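Local coordinates for rhamnose ABC transporter, periplasmic rhamnose-binding protein (Kribbella flavida, PDB 4KVF) that probably binds a carbohydrate, presumably rhamnose, as the extracytoplasmic solute-binding component of an ABC transporter, at residues A43-Q48 / V86-T91; V124-S129 / T134-F139; T144-G149 / K186-K191; T176-W181 / V230-V235; G298-T301 / G305-F308. All blocks are in the same frame, centred on the assembly; numbering follows the deposited sequence.

Interaction 1 of 5, residues A43-Q48 / V86-T91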
# COMPACT_ATOMS: atom_id res chain seq x y z
N ALA A 43 -5.41 7.82 17.83
CA ALA A 43 -4.38 6.85 18.16
C ALA A 43 -4.15 5.90 16.99
O ALA A 43 -5.11 5.53 16.32
CB ALA A 43 -4.78 6.06 19.39
N TYR A 44 -2.90 5.51 16.78
CA TYR A 44 -2.51 4.62 15.69
C TYR A 44 -2.03 3.28 16.23
O TYR A 44 -1.23 3.22 17.16
CB TYR A 44 -1.40 5.25 14.86
CG TYR A 44 -1.91 6.30 13.93
CD1 TYR A 44 -2.30 7.55 14.41
CD2 TYR A 44 -2.05 6.05 12.57
CE1 TYR A 44 -2.80 8.52 13.57
CE2 TYR A 44 -2.56 7.02 11.72
CZ TYR A 44 -2.93 8.25 12.23
OH TYR A 44 -3.42 9.20 11.37
N LEU A 45 -2.54 2.21 15.62
CA LEU A 45 -2.16 0.83 15.97
C LEU A 45 -1.79 0.11 14.68
O LEU A 45 -2.64 -0.53 14.04
CB LEU A 45 -3.34 0.11 16.65
CG LEU A 45 -3.19 -1.39 16.99
CD1 LEU A 45 -1.88 -1.68 17.70
CD2 LEU A 45 -4.37 -1.82 17.87
N PRO A 46 -0.51 0.21 14.31
CA PRO A 46 -0.03 -0.50 13.12
C PRO A 46 0.11 -1.99 13.41
O PRO A 46 -0.12 -2.42 14.55
CB PRO A 46 1.34 0.14 12.88
CG PRO A 46 1.82 0.48 14.27
CD PRO A 46 0.58 0.87 15.05
N LYS A 47 0.46 -2.78 12.40
CA LYS A 47 0.68 -4.21 12.60
C LYS A 47 1.88 -4.48 13.51
O LYS A 47 1.82 -5.34 14.39
CB LYS A 47 0.86 -4.92 11.26
CG LYS A 47 -0.36 -4.79 10.36
CD LYS A 47 -0.30 -5.75 9.19
CE LYS A 47 -1.69 -6.02 8.67
NZ LYS A 47 -1.65 -6.83 7.42
N GLN A 48 2.97 -3.75 13.29
CA GLN A 48 4.16 -3.86 14.14
C GLN A 48 4.84 -2.51 14.30
O GLN A 48 5.06 -1.80 13.31
CB GLN A 48 5.16 -4.87 13.56
CG GLN A 48 4.81 -6.33 13.80
CD GLN A 48 6.01 -7.26 13.69
OE1 GLN A 48 7.15 -6.86 13.95
NE2 GLN A 48 5.77 -8.51 13.30
N VAL A 86 -5.98 -7.06 19.97
CA VAL A 86 -7.15 -6.82 20.82
C VAL A 86 -6.75 -6.14 22.14
O VAL A 86 -7.44 -5.21 22.60
CB VAL A 86 -7.93 -8.14 21.04
CG1 VAL A 86 -9.04 -7.97 22.09
CG2 VAL A 86 -8.51 -8.60 19.71
N SER A 87 -5.63 -6.56 22.73
CA SER A 87 -5.18 -5.98 24.00
C SER A 87 -4.92 -4.49 23.82
O SER A 87 -5.27 -3.67 24.69
CB SER A 87 -3.92 -6.69 24.52
OG SER A 87 -2.83 -6.52 23.62
N TYR A 88 -4.34 -4.13 22.69
CA TYR A 88 -4.08 -2.72 22.40
C TYR A 88 -5.35 -1.93 22.13
O TYR A 88 -5.50 -0.80 22.60
CB TYR A 88 -3.08 -2.56 21.24
CG TYR A 88 -1.69 -3.07 21.58
CD1 TYR A 88 -0.81 -2.30 22.34
CD2 TYR A 88 -1.27 -4.33 21.17
CE1 TYR A 88 0.45 -2.77 22.66
CE2 TYR A 88 0.00 -4.81 21.50
CZ TYR A 88 0.85 -4.03 22.24
OH TYR A 88 2.10 -4.50 22.56
N ILE A 89 -6.28 -2.51 21.38
CA ILE A 89 -7.54 -1.82 21.10
C ILE A 89 -8.29 -1.54 22.41
O ILE A 89 -8.86 -0.47 22.61
CB ILE A 89 -8.44 -2.67 20.17
CG1 ILE A 89 -7.80 -2.75 18.78
CG2 ILE A 89 -9.87 -2.06 20.11
CD1 ILE A 89 -8.39 -3.85 17.90
N ASN A 90 -8.29 -2.53 23.30
CA ASN A 90 -8.96 -2.40 24.59
C ASN A 90 -8.34 -1.29 25.42
O ASN A 90 -9.04 -0.55 26.12
CB ASN A 90 -8.95 -3.73 25.35
CG ASN A 90 -9.96 -4.73 24.79
OD1 ASN A 90 -10.98 -4.33 24.23
ND2 ASN A 90 -9.68 -6.02 24.96
N THR A 91 -7.01 -1.18 25.35
CA THR A 91 -6.32 -0.09 26.03
C THR A 91 -6.76 1.26 25.47
O THR A 91 -7.05 2.18 26.23
CB THR A 91 -4.80 -0.22 25.88
OG1 THR A 91 -4.38 -1.48 26.40
CG2 THR A 91 -4.10 0.91 26.63
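L45, at the end of strand 41-45, meets Y88 and I89 of helix 85-94 through its two methyl branches, and apolar contact is all that joins the two segments directly. CD2 of L45 is shared between the helix residues: it lies 3.7 Å from CB of Y88 and equally 3.7 Å from CG1 of I89. The other methyl, CD1 of L45, sits 3.8 Å from CB of Y88 and approaches the root of the ring obliquely, near CG. With CG of L45 anti to the backbone N (chi1 175°), both methyls project from the strand to the helix, and the leucine side chain crosses each of its two partners at about a right angle. Y88 offers its CB to the leucine while its hydroxyl end leads away from the strand.

Polar interactions stay within each element or turn to other parts of the fold. On the helix, the hydroxyl of T91 donates from OG1 to the carbonyl O of S87 at 2.9 Å. On the strand side, the backbone of L45 pairs with V101 of the neighbouring strand 99-102.

I89 also packs on S113 and L114 of helix 111-119, so the two helices lie together against the parallel sheet of an alpha/beta sandwich of the periplasmic-binding-protein kind. Since only carbon meets carbon across the interface, helix and sheet are held here by shape and by exclusion of water, without a directional bond.

Interaction 2 of 5, residues V124-S129 / T134-F139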
# COMPACT_ATOMS: atom_id res chain seq x y z
N VAL A 124 -13.64 4.39 14.10
CA VAL A 124 -12.63 3.40 13.77
C VAL A 124 -12.32 3.43 12.28
O VAL A 124 -13.19 3.24 11.44
CB VAL A 124 -13.09 1.99 14.17
CG1 VAL A 124 -12.11 0.95 13.67
CG2 VAL A 124 -13.24 1.90 15.68
N VAL A 125 -11.06 3.72 11.98
CA VAL A 125 -10.57 3.75 10.61
C VAL A 125 -9.48 2.69 10.46
O VAL A 125 -8.44 2.73 11.13
CB VAL A 125 -9.96 5.12 10.28
CG1 VAL A 125 -9.35 5.12 8.90
CG2 VAL A 125 -11.03 6.20 10.40
N THR A 126 -9.71 1.72 9.60
CA THR A 126 -8.67 0.75 9.33
C THR A 126 -7.75 1.27 8.24
O THR A 126 -8.10 2.18 7.49
CB THR A 126 -9.27 -0.60 8.92
OG1 THR A 126 -10.25 -0.37 7.91
CG2 THR A 126 -9.97 -1.25 10.11
N PHE A 127 -6.55 0.71 8.17
CA PHE A 127 -5.61 1.08 7.12
C PHE A 127 -4.70 -0.08 6.80
O PHE A 127 -4.48 -0.95 7.64
CB PHE A 127 -4.81 2.34 7.49
CG PHE A 127 -3.72 2.11 8.51
CD1 PHE A 127 -4.03 2.04 9.85
CD2 PHE A 127 -2.40 2.00 8.13
CE1 PHE A 127 -3.04 1.86 10.81
CE2 PHE A 127 -1.39 1.81 9.08
CZ PHE A 127 -1.72 1.74 10.42
N ASP A 128 -4.21 -0.11 5.56
CA ASP A 128 -3.32 -1.16 5.09
C ASP A 128 -4.05 -2.50 4.92
O ASP A 128 -4.19 -2.99 3.82
CB ASP A 128 -2.10 -1.32 6.01
CG ASP A 128 -0.79 -1.24 5.25
OD1 ASP A 128 -0.58 -2.08 4.35
OD2 ASP A 128 0.02 -0.34 5.56
N SER A 129 -4.51 -3.06 6.03
CA SER A 129 -5.31 -4.28 6.01
C SER A 129 -6.62 -4.01 6.73
O SER A 129 -6.64 -3.46 7.83
CB SER A 129 -4.56 -5.42 6.69
OG SER A 129 -3.40 -5.75 5.95
N THR A 134 -18.33 -4.57 8.87
CA THR A 134 -19.23 -4.16 9.95
C THR A 134 -18.53 -3.80 11.27
O THR A 134 -19.20 -3.65 12.29
CB THR A 134 -20.25 -5.28 10.25
OG1 THR A 134 -19.55 -6.50 10.52
CG2 THR A 134 -21.17 -5.50 9.05
N CYS A 135 -17.21 -3.67 11.24
CA CYS A 135 -16.43 -3.43 12.45
C CYS A 135 -15.56 -2.18 12.35
O CYS A 135 -14.68 -1.97 13.17
CB CYS A 135 -15.56 -4.64 12.77
SG CYS A 135 -16.48 -6.21 12.69
N ARG A 136 -15.77 -1.39 11.31
CA ARG A 136 -15.08 -0.10 11.21
C ARG A 136 -15.90 0.90 10.40
O ARG A 136 -16.77 0.52 9.62
CB ARG A 136 -13.67 -0.27 10.61
CG ARG A 136 -13.62 -0.40 9.08
CD ARG A 136 -14.23 -1.69 8.53
NE ARG A 136 -13.97 -1.76 7.10
CZ ARG A 136 -14.75 -1.25 6.15
NH1 ARG A 136 -15.89 -0.63 6.47
NH2 ARG A 136 -14.39 -1.35 4.88
N ASP A 137 -15.62 2.19 10.59
CA ASP A 137 -16.37 3.23 9.88
C ASP A 137 -15.83 3.51 8.49
O ASP A 137 -16.59 3.83 7.59
CB ASP A 137 -16.40 4.50 10.72
CG ASP A 137 -17.05 4.28 12.08
OD1 ASP A 137 -18.30 4.16 12.12
OD2 ASP A 137 -16.32 4.22 13.09
N ALA A 138 -14.51 3.37 8.32
CA ALA A 138 -13.87 3.58 7.03
C ALA A 138 -12.56 2.81 6.95
O ALA A 138 -11.96 2.49 7.97
CB ALA A 138 -13.62 5.06 6.77
N PHE A 139 -12.14 2.53 5.72
CA PHE A 139 -10.89 1.82 5.47
C PHE A 139 -10.04 2.62 4.51
O PHE A 139 -10.48 2.97 3.41
CB PHE A 139 -11.18 0.43 4.88
CG PHE A 139 -9.97 -0.26 4.28
CD1 PHE A 139 -8.81 -0.43 5.01
CD2 PHE A 139 -10.03 -0.79 3.00
CE1 PHE A 139 -7.71 -1.08 4.45
CE2 PHE A 139 -8.94 -1.45 2.45
CZ PHE A 139 -7.78 -1.58 3.17
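T126 and F139 meet because their first torsions turn them to one another: OG1 of T126 stands between its own backbone N and carbonyl carbon (chi1 48°), and the ring of F139 swings anti to its backbone N (chi1 166°). OG1 of T126 thus comes 3.2 Å from CD1 of F139, obliquely to the ring, while its hydrogen-bonding partner is D130. Further along the same flank of the ring, CE1 of F139 reaches the turn, 3.8 Å from the backbone N of D128.

R136 lies across T126 and V124, its CB 3.6 Å from CG1 of V124, and its guanidinium continues to a salt bridge with D130. The neighbouring D137 grips the backbone of V124 twice. Its OD2 receives the N-H of V124 at 2.9 Å in a nearly straight bond (174°), using the anti lone pair, and its own N donates to V124 O at 2.8 Å in the carbonyl plane. A weak bond from A138 N reaches that same oxygen. OD1 of D137 is paired with R118, so the carboxylate is held from two directions.

Beyond this, T126 N donates to A138 O at 2.9 Å, and V125 pairs with A138 and T126 with F139 in parallel register. C135, disulfide-linked to C111, ties the connection to helix 111-119. Adjacent parallel strands 123-127 and 138-141, joined by a short link, belong to the central sheet of one lobe of a type I periplasmic binding protein.

Interaction 3 of 5, residues T144-G149 / K186-K191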
# COMPACT_ATOMS: atom_id res chain seq x y z
N THR A 144 -5.85 0.37 -4.97
CA THR A 144 -6.72 -0.78 -5.26
C THR A 144 -5.93 -1.84 -6.01
O THR A 144 -4.88 -1.57 -6.59
CB THR A 144 -7.94 -0.40 -6.10
OG1 THR A 144 -7.52 0.17 -7.34
CG2 THR A 144 -8.82 0.61 -5.35
N THR A 145 -6.46 -3.06 -6.02
CA THR A 145 -5.79 -4.09 -6.80
C THR A 145 -5.88 -3.76 -8.29
O THR A 145 -4.96 -4.05 -9.05
CB THR A 145 -6.35 -5.49 -6.52
OG1 THR A 145 -7.74 -5.51 -6.83
CG2 THR A 145 -6.14 -5.87 -5.07
N GLN A 146 -6.98 -3.13 -8.69
CA GLN A 146 -7.13 -2.67 -10.07
C GLN A 146 -6.05 -1.65 -10.37
O GLN A 146 -5.39 -1.71 -11.42
CB GLN A 146 -8.51 -2.04 -10.29
CG GLN A 146 -8.76 -1.58 -11.71
CD GLN A 146 -8.71 -2.73 -12.71
OE1 GLN A 146 -9.09 -3.86 -12.40
NE2 GLN A 146 -8.24 -2.43 -13.92
N GLY A 147 -5.87 -0.71 -9.45
CA GLY A 147 -4.89 0.35 -9.64
C GLY A 147 -3.49 -0.22 -9.79
O GLY A 147 -2.71 0.19 -10.65
N ILE A 148 -3.18 -1.20 -8.94
CA ILE A 148 -1.85 -1.78 -8.92
C ILE A 148 -1.63 -2.56 -10.22
O ILE A 148 -0.62 -2.39 -10.90
CB ILE A 148 -1.64 -2.65 -7.67
CG1 ILE A 148 -1.56 -1.75 -6.43
CG2 ILE A 148 -0.36 -3.47 -7.76
CD1 ILE A 148 -1.65 -2.49 -5.12
N GLY A 149 -2.58 -3.41 -10.57
CA GLY A 149 -2.46 -4.21 -11.78
C GLY A 149 -2.37 -3.41 -13.06
O GLY A 149 -1.60 -3.75 -13.98
N LYS A 186 -3.61 -9.89 -15.88
CA LYS A 186 -4.16 -10.72 -16.95
C LYS A 186 -5.40 -10.09 -17.59
O LYS A 186 -5.56 -10.12 -18.81
CB LYS A 186 -4.51 -12.12 -16.43
CG LYS A 186 -3.30 -12.97 -16.06
CD LYS A 186 -3.75 -14.30 -15.47
CE LYS A 186 -2.57 -15.17 -15.07
NZ LYS A 186 -3.04 -16.42 -14.41
N THR A 187 -6.26 -9.50 -16.77
CA THR A 187 -7.47 -8.88 -17.31
C THR A 187 -7.07 -7.70 -18.19
O THR A 187 -7.64 -7.50 -19.27
CB THR A 187 -8.46 -8.45 -16.22
OG1 THR A 187 -7.92 -7.33 -15.50
CG2 THR A 187 -8.70 -9.62 -15.25
N GLU A 188 -6.07 -6.95 -17.73
CA GLU A 188 -5.53 -5.83 -18.50
C GLU A 188 -4.89 -6.28 -19.82
O GLU A 188 -5.14 -5.68 -20.87
CB GLU A 188 -4.52 -5.04 -17.68
CG GLU A 188 -5.14 -4.14 -16.63
CD GLU A 188 -5.92 -2.99 -17.24
OE1 GLU A 188 -5.31 -2.16 -17.94
OE2 GLU A 188 -7.15 -2.94 -17.03
N LEU A 189 -4.08 -7.33 -19.75
CA LEU A 189 -3.42 -7.86 -20.94
C LEU A 189 -4.40 -8.37 -21.99
O LEU A 189 -4.08 -8.41 -23.18
CB LEU A 189 -2.45 -8.98 -20.52
CG LEU A 189 -1.18 -8.46 -19.85
CD1 LEU A 189 -0.44 -9.59 -19.17
CD2 LEU A 189 -0.29 -7.78 -20.89
N ALA A 190 -5.59 -8.76 -21.54
CA ALA A 190 -6.61 -9.31 -22.44
C ALA A 190 -7.36 -8.23 -23.22
O ALA A 190 -8.15 -8.55 -24.12
CB ALA A 190 -7.59 -10.19 -21.67
N LYS A 191 -7.14 -6.97 -22.88
CA LYS A 191 -7.73 -5.85 -23.62
C LYS A 191 -7.08 -5.74 -24.98
O LYS A 191 -5.88 -6.00 -25.12
CB LYS A 191 -7.55 -4.53 -22.85
CG LYS A 191 -8.29 -4.46 -21.53
CD LYS A 191 -7.96 -3.17 -20.81
CE LYS A 191 -9.02 -2.79 -19.79
NZ LYS A 191 -8.73 -1.48 -19.15
O HOH W 1 -9.48 -5.95 -13.85
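Q146, in the first turn of helix 145-159, faces E188 near the end of helix 176-189. Just ahead of it, T144 is the N-cap of helix 145-159, its OG1 accepting from the backbone N of G147 at 2.8 Å. This capping bond secures the turn from which Q146 extends.

The Q146 chain leaves with CG anti to the backbone N (chi1 -178°) and then bends at chi2, which carries the amide over to the second helix. There the two ends of the amide are used differently. NE2 makes a weak bond to OE2 of E188, 3.3 Å long and bent to 127°, the amide and carboxylate planes standing 74° apart; its stronger partner is E150, one turn on. OE1 of Q146 accepts from a water at 2.6 Å, and the same water donates to OG1 of T187 at 2.7 Å, giving a second, solvent-mediated link between the helices.

Both helices belong to the lobe built on the four-stranded parallel sheet of 197-204, 164-170, 226-231 and 254-257, in the two-lobed alpha/beta architecture of periplasmic binding proteins. E188 is further held by a salt bridge from K191, whose NZ lies 3.0 Å from OE2 of E188 on the syn side, tilted out of the carboxylate plane. By partly neutralising E188, the lysine probably eases the closeness of the two acids E188 and E150.

At G149 the helix backbone makes its nearest approach, 7.6 Å from CA of G149 to CA of E188, with O of G149 4.4 Å from CG of E188.

Interaction 4 of 5, residues T176-W181 / V230-V235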
# COMPACT_ATOMS: atom_id res chain seq x y z
N THR A 176 -1.72 -14.09 -1.45
CA THR A 176 -3.03 -13.50 -1.73
C THR A 176 -2.93 -12.20 -2.52
O THR A 176 -3.63 -12.02 -3.54
CB THR A 176 -3.78 -13.24 -0.41
OG1 THR A 176 -3.92 -14.48 0.29
CG2 THR A 176 -5.15 -12.63 -0.69
N ASN A 177 -2.07 -11.30 -2.07
CA ASN A 177 -1.94 -10.00 -2.72
C ASN A 177 -1.37 -10.12 -4.12
O ASN A 177 -1.94 -9.59 -5.08
CB ASN A 177 -1.05 -9.07 -1.89
CG ASN A 177 -1.72 -8.62 -0.60
OD1 ASN A 177 -2.96 -8.63 -0.49
ND2 ASN A 177 -0.91 -8.22 0.37
N GLN A 178 -0.26 -10.84 -4.27
CA GLN A 178 0.34 -10.96 -5.59
C GLN A 178 -0.60 -11.67 -6.55
O GLN A 178 -0.70 -11.31 -7.72
CB GLN A 178 1.69 -11.69 -5.52
CG GLN A 178 2.87 -10.80 -5.10
CD GLN A 178 2.88 -10.49 -3.62
OE1 GLN A 178 2.16 -11.12 -2.84
NE2 GLN A 178 3.71 -9.53 -3.21
N ASN A 179 -1.33 -12.67 -6.05
CA ASN A 179 -2.24 -13.39 -6.93
C ASN A 179 -3.37 -12.49 -7.42
O ASN A 179 -3.83 -12.63 -8.56
CB ASN A 179 -2.77 -14.67 -6.28
CG ASN A 179 -1.72 -15.75 -6.22
OD1 ASN A 179 -0.70 -15.68 -6.92
ND2 ASN A 179 -1.94 -16.77 -5.39
N SER A 180 -3.79 -11.56 -6.57
CA SER A 180 -4.82 -10.60 -6.95
C SER A 180 -4.27 -9.69 -8.04
O SER A 180 -4.91 -9.48 -9.07
CB SER A 180 -5.25 -9.73 -5.77
OG SER A 180 -6.06 -10.46 -4.87
N TRP A 181 -3.08 -9.15 -7.79
CA TRP A 181 -2.47 -8.22 -8.74
C TRP A 181 -2.22 -8.88 -10.09
O TRP A 181 -2.42 -8.27 -11.14
CB TRP A 181 -1.19 -7.63 -8.16
CG TRP A 181 -1.41 -6.87 -6.89
CD1 TRP A 181 -2.53 -6.14 -6.55
CD2 TRP A 181 -0.52 -6.77 -5.77
NE1 TRP A 181 -2.38 -5.61 -5.29
CE2 TRP A 181 -1.15 -5.97 -4.80
CE3 TRP A 181 0.75 -7.29 -5.50
CZ2 TRP A 181 -0.56 -5.68 -3.58
CZ3 TRP A 181 1.34 -6.99 -4.30
CH2 TRP A 181 0.69 -6.19 -3.35
N VAL A 230 8.44 -8.15 -14.49
CA VAL A 230 7.61 -7.38 -13.58
C VAL A 230 7.56 -8.14 -12.26
O VAL A 230 7.10 -9.27 -12.22
CB VAL A 230 6.14 -7.26 -14.09
CG1 VAL A 230 5.29 -6.44 -13.13
CG2 VAL A 230 6.09 -6.67 -15.50
N SER A 231 8.06 -7.54 -11.18
CA SER A 231 8.08 -8.23 -9.89
C SER A 231 7.29 -7.45 -8.86
O SER A 231 7.80 -6.47 -8.30
CB SER A 231 9.52 -8.43 -9.43
OG SER A 231 9.59 -9.32 -8.33
N PRO A 232 6.04 -7.88 -8.60
CA PRO A 232 5.16 -7.19 -7.65
C PRO A 232 5.44 -7.64 -6.22
O PRO A 232 4.55 -8.10 -5.51
CB PRO A 232 3.77 -7.63 -8.10
CG PRO A 232 3.98 -9.02 -8.63
CD PRO A 232 5.35 -8.97 -9.31
N THR A 233 6.71 -7.52 -5.83
CA THR A 233 7.15 -7.82 -4.48
C THR A 233 8.42 -7.04 -4.25
O THR A 233 9.28 -7.01 -5.12
CB THR A 233 7.43 -9.32 -4.28
OG1 THR A 233 8.54 -9.49 -3.38
CG2 THR A 233 7.77 -9.99 -5.60
N THR A 234 8.54 -6.39 -3.08
CA THR A 234 9.72 -5.56 -2.84
C THR A 234 10.99 -6.40 -2.80
O THR A 234 12.05 -5.96 -3.27
CB THR A 234 9.59 -4.70 -1.56
OG1 THR A 234 9.60 -5.55 -0.41
CG2 THR A 234 8.29 -3.91 -1.62
N VAL A 235 10.89 -7.62 -2.27
CA VAL A 235 12.03 -8.52 -2.23
C VAL A 235 12.41 -8.92 -3.64
O VAL A 235 13.59 -8.93 -4.00
CB VAL A 235 11.72 -9.80 -1.41
CG1 VAL A 235 12.85 -10.81 -1.56
CG2 VAL A 235 11.50 -9.46 0.05
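Q178 and W181, one turn apart on helix 176-189, both point at P232 and meet its carbonyl oxygen in different ways. The amide of Q178 lies nearly coplanar with its partner: NE2 donates to P232 O at 2.8 Å, with the oxygen only 13° out of the amide plane and the donor in the carbonyl plane. The first torsion (chi1 -81°) sets CG of Q178 anti to the carbonyl carbon, 3.2 Å from P232 O, and a bend at chi2 (76°) then brings NE2 round to the same oxygen. CG of Q178 further passes CG of the proline ring at 4.1 Å, and the two side chains cross obliquely.

P232 is the centre of an inverse gamma turn between strand 226-231 and helix 234-245, at a strand-to-helix connection of the four-stranded parallel sheet in this lobe of the alpha/beta fold.

W181 turns the edge of its benzo ring to the P232 oxygen, CZ3 standing 3.6 Å from P232 O near the ring plane. Its CE3 touches CB of P232 at 4.0 Å, the tryptophan and proline side chains running past one another head to tail. One face of the indole lies over its own helix, where O of N177 sits 3.2 Å above the plane, offset toward the rim.

T233, next in the chain after the proline, is the N-cap of helix 234-245: its OG1 accepts from G236 N and is also bonded to D207. CB of T233 lies 3.9 Å from NE2 of Q178. A glycerol, probably from the crystallisation liquor, is bound by the backbone N of T234.

Interaction 5 of 5, residues G298-T301 / G305-F308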
# COMPACT_ATOMS: atom_id res chain seq x y z
N GLY A 298 -18.57 14.77 12.35
CA GLY A 298 -19.86 14.69 11.70
C GLY A 298 -19.90 15.09 10.23
O GLY A 298 -20.99 15.22 9.66
N GLN A 299 -18.75 15.29 9.60
CA GLN A 299 -18.72 15.67 8.19
C GLN A 299 -19.08 14.52 7.24
O GLN A 299 -19.66 14.74 6.17
CB GLN A 299 -17.34 16.20 7.80
CG GLN A 299 -16.94 17.50 8.46
CD GLN A 299 -15.57 17.96 8.01
OE1 GLN A 299 -14.79 17.18 7.47
NE2 GLN A 299 -15.28 19.24 8.23
N ILE A 300 -18.71 13.31 7.63
CA ILE A 300 -19.00 12.11 6.88
C ILE A 300 -19.48 11.02 7.84
O ILE A 300 -19.33 11.15 9.05
CB ILE A 300 -17.78 11.58 6.08
CG1 ILE A 300 -16.62 11.21 6.99
CG2 ILE A 300 -17.36 12.60 4.99
CD1 ILE A 300 -15.47 10.51 6.25
N THR A 301 -20.06 9.95 7.29
CA THR A 301 -20.48 8.79 8.08
C THR A 301 -19.83 7.50 7.58
O THR A 301 -19.86 6.45 8.25
CB THR A 301 -22.02 8.61 8.09
OG1 THR A 301 -22.47 8.30 6.76
CG2 THR A 301 -22.73 9.87 8.59
N GLY A 305 -20.06 7.81 -1.62
CA GLY A 305 -20.38 9.04 -2.32
C GLY A 305 -20.17 10.31 -1.50
O GLY A 305 -20.22 11.41 -2.05
N GLU A 306 -19.98 10.15 -0.19
CA GLU A 306 -19.71 11.28 0.69
C GLU A 306 -18.32 11.82 0.39
O GLU A 306 -17.40 11.07 0.06
CB GLU A 306 -19.80 10.83 2.16
CG GLU A 306 -21.22 10.55 2.61
CD GLU A 306 -21.28 10.14 4.07
OE1 GLU A 306 -20.23 9.71 4.60
OE2 GLU A 306 -22.37 10.25 4.67
N LYS A 307 -18.17 13.14 0.50
CA LYS A 307 -16.89 13.79 0.20
C LYS A 307 -16.34 14.51 1.41
O LYS A 307 -17.11 15.03 2.22
CB LYS A 307 -17.04 14.78 -0.97
CG LYS A 307 -17.48 14.16 -2.30
CD LYS A 307 -17.55 15.18 -3.45
CE LYS A 307 -18.78 16.08 -3.33
NZ LYS A 307 -18.96 16.97 -4.53
N PHE A 308 -15.02 14.56 1.53
CA PHE A 308 -14.39 15.35 2.58
C PHE A 308 -13.02 15.83 2.14
O PHE A 308 -12.45 15.31 1.18
CB PHE A 308 -14.29 14.57 3.89
CG PHE A 308 -13.33 13.42 3.84
CD1 PHE A 308 -13.67 12.24 3.19
CD2 PHE A 308 -12.07 13.51 4.44
CE1 PHE A 308 -12.78 11.17 3.15
CE2 PHE A 308 -11.17 12.45 4.38
CZ PHE A 308 -11.53 11.27 3.74
O HOH W 2 -19.68 14.94 3.30
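I300 and E306 bury the most surface here, followed by F308, and they divide the contact into an apolar half and a polar one. I300 stands between the two. Its CG2 rests 3.8 Å from CB of F308, and its CD1 lies over one face of the F308 ring, 3.9 Å from CD1 of that ring, the side chains crossing at a slant. With CG of F308 placed between its own backbone N and carbonyl carbon (chi1 68°), the phenyl presents one face to the isoleucine. Both residues also pack on helix 281-296, I300 against A294 and L295 and F308 against A291, so the pair joins helix, turn and strand.

Helix 281-296 closes at G298 in a Schellman motif, and the chain then doubles back through a short turn into strand 307-309, which pairs antiparallel with strand 315-317 as a small hairpin at the edge of the lobe.

E306 spans the mouth of that turn with an extended chain and a carboxylate that takes T301 by both its backbone and its side chain. OE1 of E306 receives the N-H of T301 at 2.7 Å in a nearly straight bond (170°), whereas OE2 of E306 accepts from OG1 of T301 at 2.9 Å. Both donors approach on the syn side, tilted somewhat out of the carboxylate plane. OE1 takes a further hydrogen bond from G302 N, so several donors of the turn converge on one anionic group. A water donates to O of Q299 at 2.9 Å and to O of K307 at 2.8 Å, bridging the two backbones.

Overall arrangement
From the N terminus, interaction 1 closes a loop of 37 residues, bringing helix 85-94 onto strand 41-45. Interaction 2 follows in series, its segments four residues apart on the link between neighbouring strands 123-127 and 138-141 of the same six-stranded sheet; the two contacts touch where P46 packs on F127. The chain then enters the other lobe, where interactions 3 and 4 alternate along the sequence and share helix 176-189, tying it to helix 145-159 and to the 230-235 connection; I148 and T145 pack on W181. Interaction 5 closes a three-residue turn after helix 281-296, back in the first lobe, its centre about 15 Å from that of interaction 2.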